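Local coordinates for protein ubiquitin-like-specific protease 2 (Saccharomyces cerevisiae, PDB 5LNB) that removes the ubiquitin-like modifier SUMO from proteins as a cysteine protease of the C48 family, represented here by its Ulp1-type catalytic domain, at residues Y25-S31 with F56-F60; F83-I88 with P177-F181; C204-Q208 with I252-K258. The contacts are given in a common frame with arbitrary orientation. Residues are numbered along the deposited sequence.

Contact 1 of 3, residues Y25-S31 with F56-F60; sequences YKFNDGS and FFTKF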
loop_
_atom_site.group_PDB
_atom_site.type_symbol
_atom_site.label_atom_id
_atom_site.label_comp_id
_atom_site.label_asym_id
_atom_site.label_seq_id
_atom_site.Cartn_x
_atom_site.Cartn_y
_atom_site.Cartn_z
ATOM N N TYR A 25 -13.658 -11.994 -3.320
ATOM C CA TYR A 25 -12.607 -12.113 -4.319
ATOM C C TYR A 25 -11.478 -12.989 -3.790
ATOM O O TYR A 25 -11.020 -12.804 -2.657
ATOM C CB TYR A 25 -12.081 -10.735 -4.718
ATOM C CG TYR A 25 -11.291 -10.763 -5.998
ATOM C CD1 TYR A 25 -9.899 -10.859 -5.985
ATOM C CD2 TYR A 25 -11.935 -10.715 -7.224
ATOM C CE1 TYR A 25 -9.179 -10.892 -7.168
ATOM C CE2 TYR A 25 -11.229 -10.745 -8.402
ATOM C CZ TYR A 25 -9.858 -10.832 -8.371
ATOM O OH TYR A 25 -9.185 -10.869 -9.565
ATOM N N LYS A 26 -11.026 -13.927 -4.621
ATOM C CA LYS A 26 -9.998 -14.904 -4.275
ATOM C C LYS A 26 -8.730 -14.608 -5.070
ATOM O O LYS A 26 -8.744 -14.672 -6.305
ATOM C CB LYS A 26 -10.492 -16.320 -4.576
ATOM C CG LYS A 26 -11.291 -16.414 -5.892
ATOM C CD LYS A 26 -11.658 -17.860 -6.255
ATOM C CE LYS A 26 -12.565 -17.944 -7.493
ATOM N NZ LYS A 26 -14.000 -17.600 -7.221
ATOM N N PHE A 27 -7.638 -14.301 -4.372
ATOM C CA PHE A 27 -6.358 -14.056 -5.027
ATOM C C PHE A 27 -5.555 -15.352 -5.178
ATOM O O PHE A 27 -5.843 -16.373 -4.548
ATOM C CB PHE A 27 -5.546 -13.015 -4.258
ATOM C CG PHE A 27 -6.107 -11.630 -4.346
ATOM C CD1 PHE A 27 -6.023 -10.914 -5.525
ATOM C CD2 PHE A 27 -6.707 -11.042 -3.250
ATOM C CE1 PHE A 27 -6.533 -9.637 -5.613
ATOM C CE2 PHE A 27 -7.225 -9.770 -3.332
ATOM C CZ PHE A 27 -7.132 -9.062 -4.513
ATOM N N ASN A 28 -4.519 -15.293 -6.023
ATOM C CA ASN A 28 -3.771 -16.498 -6.381
ATOM C C ASN A 28 -2.946 -17.052 -5.227
ATOM O O ASN A 28 -2.507 -18.203 -5.298
ATOM C CB ASN A 28 -2.858 -16.229 -7.580
ATOM C CG ASN A 28 -3.633 -15.960 -8.860
ATOM O OD1 ASN A 28 -3.402 -14.960 -9.542
ATOM N ND2 ASN A 28 -4.560 -16.852 -9.190
ATOM N N ASP A 29 -2.712 -16.272 -4.174
ATOM C CA ASP A 29 -2.057 -16.794 -2.982
ATOM C C ASP A 29 -3.043 -17.445 -2.009
ATOM O O ASP A 29 -2.685 -17.693 -0.854
ATOM C CB ASP A 29 -1.271 -15.685 -2.280
ATOM C CG ASP A 29 -2.170 -14.576 -1.750
ATOM O OD1 ASP A 29 -3.397 -14.635 -1.993
ATOM O OD2 ASP A 29 -1.651 -13.653 -1.080
ATOM N N GLY A 30 -4.274 -17.710 -2.445
ATOM C CA GLY A 30 -5.288 -18.305 -1.595
ATOM C C GLY A 30 -6.036 -17.352 -0.677
ATOM O O GLY A 30 -6.984 -17.787 -0.012
ATOM N N SER A 31 -5.642 -16.082 -0.594
ATOM C CA SER A 31 -6.321 -15.146 0.293
ATOM C C SER A 31 -7.644 -14.677 -0.309
ATOM O O SER A 31 -7.806 -14.577 -1.530
ATOM C CB SER A 31 -5.432 -13.938 0.601
ATOM O OG SER A 31 -4.971 -13.322 -0.584
ATOM N N PHE A 56 -7.927 -3.914 -0.013
ATOM C CA PHE A 56 -8.256 -4.726 -1.176
ATOM C C PHE A 56 -7.465 -4.283 -2.401
ATOM O O PHE A 56 -6.877 -5.109 -3.108
ATOM C CB PHE A 56 -9.746 -4.674 -1.487
ATOM C CG PHE A 56 -10.088 -5.353 -2.779
ATOM C CD1 PHE A 56 -10.121 -6.732 -2.857
ATOM C CD2 PHE A 56 -10.330 -4.619 -3.927
ATOM C CE1 PHE A 56 -10.428 -7.368 -4.047
ATOM C CE2 PHE A 56 -10.627 -5.255 -5.119
ATOM C CZ PHE A 56 -10.674 -6.631 -5.175
ATOM N N PHE A 57 -7.441 -2.979 -2.675
ATOM C CA PHE A 57 -6.844 -2.519 -3.921
ATOM C C PHE A 57 -5.321 -2.532 -3.899
ATOM O O PHE A 57 -4.700 -2.779 -4.939
ATOM C CB PHE A 57 -7.356 -1.128 -4.257
ATOM C CG PHE A 57 -8.591 -1.142 -5.087
ATOM C CD1 PHE A 57 -8.578 -1.724 -6.350
ATOM C CD2 PHE A 57 -9.767 -0.575 -4.623
ATOM C CE1 PHE A 57 -9.727 -1.743 -7.144
ATOM C CE2 PHE A 57 -10.916 -0.578 -5.420
ATOM C CZ PHE A 57 -10.890 -1.161 -6.678
ATOM N N THR A 58 -4.683 -2.272 -2.757
ATOM C CA THR A 58 -3.236 -2.440 -2.724
ATOM C C THR A 58 -2.874 -3.887 -3.030
ATOM O O THR A 58 -1.984 -4.159 -3.844
ATOM C CB THR A 58 -2.662 -2.012 -1.368
ATOM O OG1 THR A 58 -3.189 -2.849 -0.330
ATOM C CG2 THR A 58 -3.006 -0.555 -1.071
ATOM N N LYS A 59 -3.591 -4.828 -2.416
ATOM C CA LYS A 59 -3.443 -6.235 -2.760
ATOM C C LYS A 59 -3.745 -6.470 -4.235
ATOM O O LYS A 59 -2.987 -7.148 -4.938
ATOM C CB LYS A 59 -4.364 -7.069 -1.878
ATOM C CG LYS A 59 -4.307 -8.555 -2.133
ATOM C CD LYS A 59 -3.038 -9.145 -1.569
ATOM C CE LYS A 59 -3.136 -10.678 -1.465
ATOM N NZ LYS A 59 -1.789 -11.312 -1.381
ATOM N N PHE A 60 -4.852 -5.906 -4.721
ATOM C CA PHE A 60 -5.269 -6.137 -6.099
ATOM C C PHE A 60 -4.179 -5.725 -7.091
ATOM O O PHE A 60 -3.807 -6.499 -7.984
ATOM C CB PHE A 60 -6.579 -5.391 -6.361
ATOM C CG PHE A 60 -7.145 -5.631 -7.728
ATOM C CD1 PHE A 60 -7.897 -6.768 -7.992
ATOM C CD2 PHE A 60 -6.918 -4.726 -8.751
ATOM C CE1 PHE A 60 -8.420 -6.993 -9.250
ATOM C CE2 PHE A 60 -7.440 -4.949 -10.014
ATOM C CZ PHE A 60 -8.195 -6.083 -10.265
#

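Contact 2 of 3, residues F83-I88 with P177-F181; sequences FYTKLI and PIKEF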
loop_
_atom_site.group_PDB
_atom_site.type_symbol
_atom_site.label_atom_id
_atom_site.label_comp_id
_atom_site.label_asym_id
_atom_site.label_seq_id
_atom_site.Cartn_x
_atom_site.Cartn_y
_atom_site.Cartn_z
ATOM N N PHE A 83 -1.451 -2.973 10.315
ATOM C CA PHE A 83 -0.132 -3.204 10.896
ATOM C C PHE A 83 0.401 -1.952 11.593
ATOM O O PHE A 83 0.751 -1.985 12.783
ATOM C CB PHE A 83 0.850 -3.681 9.822
ATOM C CG PHE A 83 2.284 -3.692 10.281
ATOM C CD1 PHE A 83 2.763 -4.715 11.076
ATOM C CD2 PHE A 83 3.148 -2.668 9.927
ATOM C CE1 PHE A 83 4.087 -4.727 11.497
ATOM C CE2 PHE A 83 4.470 -2.669 10.355
ATOM C CZ PHE A 83 4.937 -3.700 11.136
ATOM N N TYR A 84 0.492 -0.833 10.863
ATOM C CA TYR A 84 1.072 0.365 11.468
ATOM C C TYR A 84 0.274 0.794 12.684
ATOM O O TYR A 84 0.845 1.137 13.725
ATOM C CB TYR A 84 1.152 1.506 10.452
ATOM C CG TYR A 84 1.780 2.763 11.008
ATOM C CD1 TYR A 84 0.996 3.746 11.607
ATOM C CD2 TYR A 84 3.145 2.977 10.915
ATOM C CE1 TYR A 84 1.555 4.904 12.108
ATOM C CE2 TYR A 84 3.721 4.127 11.414
ATOM C CZ TYR A 84 2.926 5.088 12.009
ATOM O OH TYR A 84 3.491 6.233 12.513
ATOM N N THR A 85 -1.052 0.763 12.579
ATOM C CA THR A 85 -1.887 1.123 13.719
ATOM C C THR A 85 -1.588 0.240 14.925
ATOM O O THR A 85 -1.527 0.720 16.063
ATOM C CB THR A 85 -3.353 1.023 13.318
ATOM O OG1 THR A 85 -3.596 1.922 12.227
ATOM C CG2 THR A 85 -4.269 1.363 14.500
ATOM N N LYS A 86 -1.398 -1.061 14.697
ATOM C CA LYS A 86 -1.033 -1.938 15.802
ATOM C C LYS A 86 0.345 -1.573 16.333
ATOM O O LYS A 86 0.548 -1.486 17.550
ATOM C CB LYS A 86 -1.076 -3.399 15.351
ATOM C CG LYS A 86 -0.868 -4.424 16.467
ATOM C CD LYS A 86 -2.053 -4.454 17.426
ATOM C CE LYS A 86 -1.930 -5.600 18.417
ATOM N NZ LYS A 86 -2.755 -5.346 19.619
ATOM N N LEU A 87 1.285 -1.313 15.422
ATOM C CA LEU A 87 2.655 -0.969 15.793
ATOM C C LEU A 87 2.704 0.127 16.855
ATOM O O LEU A 87 3.408 -0.005 17.859
ATOM C CB LEU A 87 3.428 -0.544 14.543
ATOM C CG LEU A 87 4.896 -0.175 14.732
ATOM C CD1 LEU A 87 5.667 -1.354 15.323
ATOM C CD2 LEU A 87 5.490 0.251 13.396
ATOM N N ILE A 88 1.963 1.218 16.645
ATOM C CA ILE A 88 2.009 2.392 17.515
ATOM C C ILE A 88 0.904 2.376 18.565
ATOM O O ILE A 88 0.706 3.381 19.257
ATOM C CB ILE A 88 1.928 3.696 16.701
ATOM C CG1 ILE A 88 0.541 3.829 16.056
ATOM C CG2 ILE A 88 3.010 3.737 15.638
ATOM C CD1 ILE A 88 0.161 5.251 15.654
ATOM N N PRO A 177 8.712 5.153 14.244
ATOM C CA PRO A 177 8.353 3.817 14.749
ATOM C C PRO A 177 8.702 2.707 13.779
ATOM O O PRO A 177 8.965 1.579 14.208
ATOM C CB PRO A 177 6.837 3.921 14.964
ATOM C CG PRO A 177 6.590 5.371 15.184
ATOM C CD PRO A 177 7.588 6.099 14.327
ATOM N N ILE A 178 8.711 2.981 12.477
ATOM C CA ILE A 178 9.054 1.927 11.533
ATOM C C ILE A 178 10.551 1.667 11.560
ATOM O O ILE A 178 10.994 0.521 11.427
ATOM C CB ILE A 178 8.553 2.270 10.118
ATOM C CG1 ILE A 178 7.032 2.460 10.131
ATOM C CG2 ILE A 178 8.954 1.165 9.138
ATOM C CD1 ILE A 178 6.442 2.825 8.787
ATOM N N LYS A 179 11.355 2.718 11.740
ATOM C CA LYS A 179 12.786 2.517 11.943
ATOM C C LYS A 179 13.042 1.595 13.129
ATOM O O LYS A 179 13.831 0.648 13.037
ATOM C CB LYS A 179 13.486 3.855 12.153
ATOM C CG LYS A 179 13.376 4.821 11.003
ATOM C CD LYS A 179 14.480 5.860 11.087
ATOM C CE LYS A 179 14.346 6.920 10.003
ATOM N NZ LYS A 179 15.413 7.980 10.175
ATOM N N GLU A 180 12.383 1.856 14.260
ATOM C CA GLU A 180 12.628 1.044 15.449
ATOM C C GLU A 180 12.127 -0.380 15.253
ATOM O O GLU A 180 12.765 -1.342 15.703
ATOM C CB GLU A 180 11.977 1.695 16.670
ATOM C CG GLU A 180 12.544 3.089 17.001
ATOM C CD GLU A 180 13.997 3.064 17.511
ATOM O OE1 GLU A 180 14.431 2.043 18.097
ATOM O OE2 GLU A 180 14.708 4.078 17.329
ATOM N N PHE A 181 10.990 -0.534 14.570
ATOM C CA PHE A 181 10.501 -1.861 14.217
ATOM C C PHE A 181 11.559 -2.648 13.455
ATOM O O PHE A 181 11.830 -3.814 13.764
ATOM C CB PHE A 181 9.227 -1.745 13.381
ATOM C CG PHE A 181 8.852 -3.022 12.699
ATOM C CD1 PHE A 181 8.224 -4.040 13.410
ATOM C CD2 PHE A 181 9.165 -3.228 11.364
ATOM C CE1 PHE A 181 7.886 -5.225 12.792
ATOM C CE2 PHE A 181 8.830 -4.413 10.737
ATOM C CZ PHE A 181 8.190 -5.422 11.453
#

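Contact 3 of 3, residues C204-Q208 with I252-K258; sequences CPVPQ and INKYFDK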
loop_
_atom_site.group_PDB
_atom_site.type_symbol
_atom_site.label_atom_id
_atom_site.label_comp_id
_atom_site.label_asym_id
_atom_site.label_seq_id
_atom_site.Cartn_x
_atom_site.Cartn_y
_atom_site.Cartn_z
ATOM N N CYS A 204 9.190 11.196 -0.920
ATOM C CA CYS A 204 9.154 11.016 -2.362
ATOM C C CYS A 204 8.013 11.805 -2.976
ATOM O O CYS A 204 6.866 11.665 -2.538
ATOM C CB CYS A 204 9.017 9.531 -2.710
ATOM S SG CYS A 204 10.399 8.553 -2.090
ATOM N N PRO A 205 8.280 12.616 -4.000
ATOM C CA PRO A 205 7.218 13.443 -4.596
ATOM C C PRO A 205 6.225 12.617 -5.408
ATOM O O PRO A 205 6.604 11.817 -6.265
ATOM C CB PRO A 205 7.993 14.425 -5.484
ATOM C CG PRO A 205 9.235 13.693 -5.833
ATOM C CD PRO A 205 9.589 12.858 -4.628
ATOM N N VAL A 206 4.943 12.835 -5.134
ATOM C CA VAL A 206 3.834 12.282 -5.904
ATOM C C VAL A 206 2.866 13.429 -6.172
ATOM O O VAL A 206 2.976 14.476 -5.521
ATOM C CB VAL A 206 3.138 11.137 -5.151
ATOM C CG1 VAL A 206 4.002 9.867 -5.165
ATOM C CG2 VAL A 206 2.794 11.577 -3.721
ATOM N N PRO A 207 1.901 13.295 -7.083
ATOM C CA PRO A 207 0.975 14.410 -7.317
ATOM C C PRO A 207 0.387 14.885 -5.998
ATOM O O PRO A 207 0.094 14.093 -5.102
ATOM C CB PRO A 207 -0.095 13.810 -8.238
ATOM C CG PRO A 207 0.571 12.602 -8.861
ATOM C CD PRO A 207 1.482 12.073 -7.788
ATOM N N GLN A 208 0.264 16.192 -5.859
ATOM C CA GLN A 208 -0.244 16.799 -4.644
ATOM C C GLN A 208 -1.609 17.413 -4.908
ATOM O O GLN A 208 -1.823 18.072 -5.932
ATOM C CB GLN A 208 0.726 17.857 -4.113
ATOM C CG GLN A 208 2.082 17.250 -3.765
ATOM C CD GLN A 208 2.988 18.208 -3.046
ATOM O OE1 GLN A 208 3.468 17.917 -1.947
ATOM N NE2 GLN A 208 3.238 19.363 -3.660
ATOM N N ILE A 252 6.952 14.754 -12.222
ATOM C CA ILE A 252 6.219 13.895 -11.294
ATOM C C ILE A 252 4.743 13.819 -11.672
ATOM O O ILE A 252 4.119 12.754 -11.595
ATOM C CB ILE A 252 6.406 14.390 -9.847
ATOM C CG1 ILE A 252 7.826 14.097 -9.362
ATOM C CG2 ILE A 252 5.358 13.766 -8.919
ATOM C CD1 ILE A 252 8.203 12.635 -9.432
ATOM N N ASN A 253 4.157 14.943 -12.082
ATOM C CA ASN A 253 2.739 14.929 -12.423
ATOM C C ASN A 253 2.471 14.059 -13.643
ATOM O O ASN A 253 1.454 13.357 -13.703
ATOM C CB ASN A 253 2.245 16.351 -12.655
ATOM C CG ASN A 253 2.113 17.125 -11.371
ATOM O OD1 ASN A 253 2.017 16.534 -10.298
ATOM N ND2 ASN A 253 2.098 18.455 -11.469
ATOM N N LYS A 254 3.373 14.088 -14.628
ATOM C CA LYS A 254 3.185 13.270 -15.819
ATOM C C LYS A 254 3.394 11.794 -15.501
ATOM O O LYS A 254 2.567 10.947 -15.858
ATOM C CB LYS A 254 4.138 13.732 -16.921
ATOM C CG LYS A 254 3.955 13.022 -18.253
ATOM C CD LYS A 254 4.722 13.743 -19.357
ATOM C CE LYS A 254 4.706 12.961 -20.666
ATOM N NZ LYS A 254 5.436 11.662 -20.556
ATOM N N TYR A 255 4.489 11.475 -14.802
ATOM C CA TYR A 255 4.809 10.084 -14.509
ATOM C C TYR A 255 3.668 9.387 -13.782
ATOM O O TYR A 255 3.351 8.233 -14.086
ATOM C CB TYR A 255 6.092 9.992 -13.677
ATOM C CG TYR A 255 6.594 8.569 -13.552
ATOM C CD1 TYR A 255 7.256 7.957 -14.606
ATOM C CD2 TYR A 255 6.383 7.825 -12.389
ATOM C CE1 TYR A 255 7.702 6.645 -14.510
ATOM C CE2 TYR A 255 6.830 6.500 -12.280
ATOM C CZ TYR A 255 7.487 5.924 -13.345
ATOM O OH TYR A 255 7.943 4.631 -13.260
ATOM N N PHE A 256 3.046 10.068 -12.810
ATOM C CA PHE A 256 1.984 9.502 -11.989
ATOM C C PHE A 256 0.580 9.821 -12.514
ATOM O O PHE A 256 -0.394 9.679 -11.761
ATOM C CB PHE A 256 2.111 9.985 -10.540
ATOM C CG PHE A 256 3.240 9.345 -9.782
ATOM C CD1 PHE A 256 3.069 8.115 -9.151
ATOM C CD2 PHE A 256 4.481 9.974 -9.696
ATOM C CE1 PHE A 256 4.115 7.520 -8.451
ATOM C CE2 PHE A 256 5.530 9.384 -8.997
ATOM C CZ PHE A 256 5.345 8.150 -8.370
ATOM N N ASP A 257 0.457 10.253 -13.773
ATOM C CA ASP A 257 -0.850 10.469 -14.416
ATOM C C ASP A 257 -1.752 11.392 -13.593
ATOM O O ASP A 257 -2.915 11.076 -13.314
ATOM C CB ASP A 257 -1.566 9.142 -14.680
ATOM C CG ASP A 257 -0.722 8.168 -15.475
ATOM O OD1 ASP A 257 -0.812 6.955 -15.197
ATOM O OD2 ASP A 257 0.035 8.615 -16.366
ATOM N N LYS A 258 -1.221 12.557 -13.211
ATOM C CA LYS A 258 -2.026 13.451 -12.388
ATOM C C LYS A 258 -3.332 13.835 -13.081
ATOM O O LYS A 258 -4.350 14.033 -12.411
ATOM C CB LYS A 258 -1.239 14.703 -12.014
ATOM C CG LYS A 258 -2.035 15.639 -11.109
ATOM C CD LYS A 258 -1.236 16.843 -10.653
ATOM C CE LYS A 258 -2.054 17.713 -9.692
ATOM N NZ LYS A 258 -1.274 18.917 -9.261
HETATM O O HOH W 1 0.924 17.715 -8.144
#

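Contact 1 of 3, residues Y25-S31 with F56-F60
A beta hairpin, strands 23-26 and 32-35, meets helix 51-67 here. Tyr-25 lies in its first strand, and a type I turn from Phe-27 to Gly-30 joins the two. Gly-30 N bonds Phe-27 O at 2.9 Å and Phe-27 N bonds Ser-31 O at 2.9 Å. With the positive phi of Gly-30, this is the pattern of a type I turn with a G1 beta bulge. Asp-29 OD1 accepts from Ser-31 N at 3.0 Å, forming an Asx turn, and from Ser-31 OG at 2.5 Å, which is very short. The other carboxylate oxygen reaches the helix: Asp-29 OD2 and Lys-59 NZ form a very short salt bridge of 2.4 Å. Lys-59 NZ also pairs with Glu-63.

The contact sets the N-terminal hairpin on helix 51-67 of the Ulp1-family protease, and helix 264-285 also touches Tyr-25 and Phe-56. Tyr-25, Phe-27 and Phe-56 form an aromatic cluster. The edge of Phe-56 points to the face of Tyr-25 in an offset edge-to-face pair, centroids 5.8 Å apart and planes at 88°. Phe-27 CZ comes within 3.7 Å of Phe-56 CE1. The Lys-59 chain lies over the Phe-27 ring, with Lys-59 CG 3.7 Å from the ring centroid in a CH-pi contact. Phe-60 extends the packing: Phe-27 CE1 is 4.0 Å from Phe-60 CD1.

Contact 2 of 3, residues F83-I88 with P177-F181
Helix segments 83-87 and 177-181 cross almost at right angles. Their axes approach to 11.2 Å at an angle of 85°. The closest CA atoms are those of Ile-88 and Pro-177, 7.1 Å apart. The second segment belongs to helix 172-190, which is kinked here: the N atoms of Pro-177 and Ile-178 make no bond to the preceding turn. Proline has no amide hydrogen to give. Both helices pack on the central mixed sheet of the papain-like (clan CA) protease fold, where Tyr-84 and Ile-178 both touch Ile-117 of strand 112-119.

The contact is apolar and buried, with no hydrogen bond between the two segments. Leu-87 points toward the second helix and touches three of its residues. Leu-87 CD2 lies 3.8 Å from Pro-177 O and 4.2 Å from Ile-178 CG1, and Leu-87 CD1 is 4.1 Å from Phe-181 CB. Ile-88, just past the helix end, adds a contact of 3.9 Å from its CG2 to Pro-177 CB. Ile-178 CG1 meets the edge of the Tyr-84 ring, 3.9 Å from Tyr-84 CE2. The hydroxyl of Tyr-84 is hydrogen-bonded to the backbone O of Glu-174, one turn before Ile-178. Phe-83 directs its edge at the face of Phe-181 in a T-shaped pair. The centroids are 5.1 Å apart, the planes stand at 78°, and Phe-83 CZ is 3.7 Å from Phe-181 CZ.

Contact 3 of 3, residues C204-Q208 with I252-K258
Pro-207 sits against Phe-256 at the apolar centre, where the loop after strand 199-203 meets the Schellman-capped end of helix 245-255. Pro-207 CG is 3.5 Å from Phe-256 CB. Val-206 lies over the face of the same ring: its CG1 is 4.1 Å from the Phe-256 centroid in a CH-pi contact. The ring also meets Trp-237 of helix 230-238. Ile-252 CG2 packs on the backbone, 3.7 Å from Val-206 CA and 3.5 Å from Pro-205 O. Pro-205 CG is 3.8 Å from Ile-252 CG1.

Helix 245-255 carries Ile-252, and Phe-256 lies just past its last turn. In the Schellman motif Lys-258 N bonds Asn-253 O at 2.8 Å and Asp-257 N bonds Lys-254 O at 3.0 Å, with Asp-257 at positive phi. The facing segment is extended and leads toward helix 215-228. In Ulp proteases the catalytic cysteine lies at the start of the helix that follows this loop. The contact joins the loop to the C-terminal end of helix 245-255.

Toward the polar edge, Pro-207 CB touches the aliphatic part of Lys-258, 3.9 Å from its CG. The extended Lys-258 chain brings NZ to Gln-208 O, but at 3.5 Å this hydrogen bond is weak. One water makes the firmer link: it accepts from Gln-208 N at 2.8 Å and Lys-258 NZ at 2.7 Å, and donates to Asn-253 OD1 at 2.7 Å.

How the contacts relate
From the N terminus the three contacts follow in series; none nests in or crosses another. Contact 1 closes a short loop of 24 residues, setting the N-terminal hairpin on helix 51-67. Contact 2 closes the longest, 88 residues. That loop includes strands 112-119, 122-129 and 159-164, so it brings together two helices separated in the chain by most of the central sheet. Contact 3 closes 43 residues, with no strand among them, and ties the loop after strand 199-203 to the end of helix 245-255. The centres are 24 to 27 Å apart and no two contacts touch. Contacts 1 and 3 lie on opposite sides of the chain's centre.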